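Local coordinates for protein prephenate dehydratase:Amino acid-binding ACT (Brucella abortus, PDB 6VH5) that binds phenylalanine in its ACT domain and probably catalyses the conversion of prephenate to phenylpyruvate in phenylalanine biosynthesis, at residues Gly267-Arg272 with Val288-Val293. Residues are numbered along the deposited sequence; the frame is centred on the assembly and turned at random.
Sequences GHPEER and VRILGV
Val293, on strand 286-295, sends both of its methyl groups to the loop 267-272. From CB the side chain forks. CG1, lying anti to the backbone N (chi1 179°), reaches CD2 of the His268 ring, with Val293 CG1 and His268 CD2 3.8 Å apart, and also touches Pro269 CD. CG2, anti to the carbonyl carbon, reaches the rim of the proline ring, Val293 CG2 to Pro269 CG measuring 3.9 Å. A beta-branched residue suits this place because its two methyls can serve two neighbours at once. Three residues earlier on the strand, Ile290 has a CG1-CD1 arm long enough to carry its CD1 to 4.1 Å from the same Pro269 CG, so the proline rests on two aliphatic side chains. The bulge at Leu291 and Gly292, which both face Thr218 on strand 215-224, lies between Ile290 and Val293 in the strand.

This is the ACT domain, a four-stranded antiparallel sheet with helices packed on it, and the loop joins strand 258-266 to helix 272-283. Its type I turn, His268 to Glu271, has Pro269 at the second position, where the ring holds phi near the -60° that the turn adopts there. Polar bonds set the loop's shape: the N-H of Glu270 points nearly straight at His268 ND1 (Glu270 N to His268 ND1 3.0 Å, 170°) in the ring plane, while His268 NE2 is bonded to Ala206 O. With both nitrogens engaged, the imidazole's rotation is fixed. Glu271, at the N-cap position, reaches across the turn so that its OE2 accepts a hydrogen bond from His268 N, 3.1 Å away, the donor lying above the carboxylate plane.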
loop_
_atom_site.group_PDB
_atom_site.type_symbol
_atom_site.label_atom_id
_atom_site.label_comp_id
_atom_site.label_asym_id
_atom_site.label_seq_id
_atom_site.Cartn_x
_atom_site.Cartn_y
_atom_site.Cartn_z
ATOM N N GLY A 267 9.320 20.008 -12.225
ATOM C CA GLY A 267 10.207 20.476 -13.264
ATOM C C GLY A 267 10.050 19.640 -14.512
ATOM O O GLY A 267 9.494 18.538 -14.498
ATOM N N HIS A 268 10.525 20.200 -15.620
ATOM C CA HIS A 268 10.548 19.618 -16.947
ATOM C C HIS A 268 11.982 19.285 -17.353
ATOM O O HIS A 268 12.893 20.072 -17.076
ATOM C CB HIS A 268 9.936 20.588 -17.961
ATOM C CG HIS A 268 9.674 19.975 -19.298
ATOM N ND1 HIS A 268 10.681 19.673 -20.188
ATOM C CD2 HIS A 268 8.518 19.585 -19.886
ATOM C CE1 HIS A 268 10.154 19.138 -21.276
ATOM N NE2 HIS A 268 8.844 19.079 -21.117
ATOM N N PRO A 269 12.217 18.134 -17.990
ATOM C CA PRO A 269 13.605 17.724 -18.294
ATOM C C PRO A 269 14.375 18.681 -19.199
ATOM O O PRO A 269 15.613 18.613 -19.234
ATOM C CB PRO A 269 13.424 16.355 -18.971
ATOM C CG PRO A 269 12.118 15.856 -18.461
ATOM C CD PRO A 269 11.247 17.076 -18.322
ATOM N N GLU A 270 13.693 19.537 -19.957
ATOM C CA GLU A 270 14.355 20.507 -20.816
ATOM C C GLU A 270 14.699 21.820 -20.113
ATOM O O GLU A 270 15.449 22.626 -20.677
ATOM C CB GLU A 270 13.484 20.759 -22.049
ATOM C CG GLU A 270 13.794 19.774 -23.174
ATOM C CD GLU A 270 12.593 19.433 -24.029
ATOM O OE1 GLU A 270 11.783 20.336 -24.324
ATOM O OE2 GLU A 270 12.456 18.244 -24.385
ATOM N N GLU A 271 14.185 22.065 -18.911
ATOM C CA GLU A 271 14.638 23.227 -18.156
ATOM C C GLU A 271 16.085 23.027 -17.743
ATOM O O GLU A 271 16.465 21.947 -17.283
ATOM C CB GLU A 271 13.774 23.459 -16.913
ATOM C CG GLU A 271 12.423 24.099 -17.202
ATOM C CD GLU A 271 11.508 24.123 -15.985
ATOM O OE1 GLU A 271 11.708 24.984 -15.097
ATOM O OE2 GLU A 271 10.599 23.272 -15.919
ATOM N N ARG A 272 16.878 24.096 -17.854
ATOM C CA ARG A 272 18.308 23.980 -17.590
ATOM C C ARG A 272 18.568 23.423 -16.199
ATOM O O ARG A 272 19.404 22.526 -16.026
ATOM C CB ARG A 272 18.983 25.337 -17.746
ATOM C CG ARG A 272 20.489 25.253 -17.681
ATOM C CD ARG A 272 20.992 24.160 -18.613
ATOM N NE ARG A 272 22.441 24.190 -18.794
ATOM C CZ ARG A 272 23.149 23.177 -19.291
ATOM N NH1 ARG A 272 22.532 22.053 -19.644
ATOM N NH2 ARG A 272 24.467 23.280 -19.426
ATOM N N VAL A 288 18.706 5.085 -14.642
ATOM C CA VAL A 288 17.758 6.181 -14.530
ATOM C C VAL A 288 16.722 6.024 -15.630
ATOM O O VAL A 288 17.065 5.916 -16.812
ATOM C CB VAL A 288 18.460 7.535 -14.649
ATOM C CG1 VAL A 288 17.418 8.643 -14.723
ATOM C CG2 VAL A 288 19.388 7.751 -13.483
ATOM N N ARG A 289 15.452 5.990 -15.242
ATOM C CA ARG A 289 14.351 5.842 -16.177
ATOM C C ARG A 289 13.289 6.881 -15.858
ATOM O O ARG A 289 12.741 6.887 -14.750
ATOM C CB ARG A 289 13.762 4.435 -16.082
ATOM C CG ARG A 289 13.316 3.834 -17.375
ATOM C CD ARG A 289 12.663 2.488 -17.106
ATOM N NE ARG A 289 11.325 2.389 -17.676
ATOM C CZ ARG A 289 10.523 1.348 -17.481
ATOM N NH1 ARG A 289 10.936 0.334 -16.729
ATOM N NH2 ARG A 289 9.315 1.312 -18.035
ATOM N N ILE A 290 12.969 7.729 -16.829
ATOM C CA ILE A 290 11.882 8.689 -16.661
ATOM C C ILE A 290 10.562 7.996 -16.982
ATOM O O ILE A 290 10.360 7.510 -18.100
ATOM C CB ILE A 290 12.091 9.926 -17.543
ATOM C CG1 ILE A 290 13.283 10.744 -17.037
ATOM C CG2 ILE A 290 10.821 10.760 -17.566
ATOM C CD1 ILE A 290 13.520 12.015 -17.804
ATOM N N LEU A 291 9.657 7.950 -16.001
ATOM C CA LEU A 291 8.384 7.267 -16.177
ATOM C C LEU A 291 7.258 8.190 -16.621
ATOM O O LEU A 291 6.217 7.693 -17.084
ATOM C CB LEU A 291 7.991 6.556 -14.884
ATOM C CG LEU A 291 8.952 5.448 -14.459
ATOM C CD1 LEU A 291 8.481 4.807 -13.156
ATOM C CD2 LEU A 291 9.037 4.410 -15.578
ATOM N N GLY A 292 7.456 9.505 -16.554
ATOM C CA GLY A 292 6.442 10.419 -17.037
ATOM C C GLY A 292 6.751 11.886 -16.835
ATOM O O GLY A 292 7.498 12.266 -15.920
ATOM N N VAL A 293 6.184 12.720 -17.708
ATOM C CA VAL A 293 6.343 14.175 -17.667
ATOM C C VAL A 293 4.964 14.765 -17.933
ATOM O O VAL A 293 4.468 14.697 -19.066
ATOM C CB VAL A 293 7.346 14.689 -18.705
ATOM C CG1 VAL A 293 7.448 16.202 -18.616
ATOM C CG2 VAL A 293 8.696 14.010 -18.537
#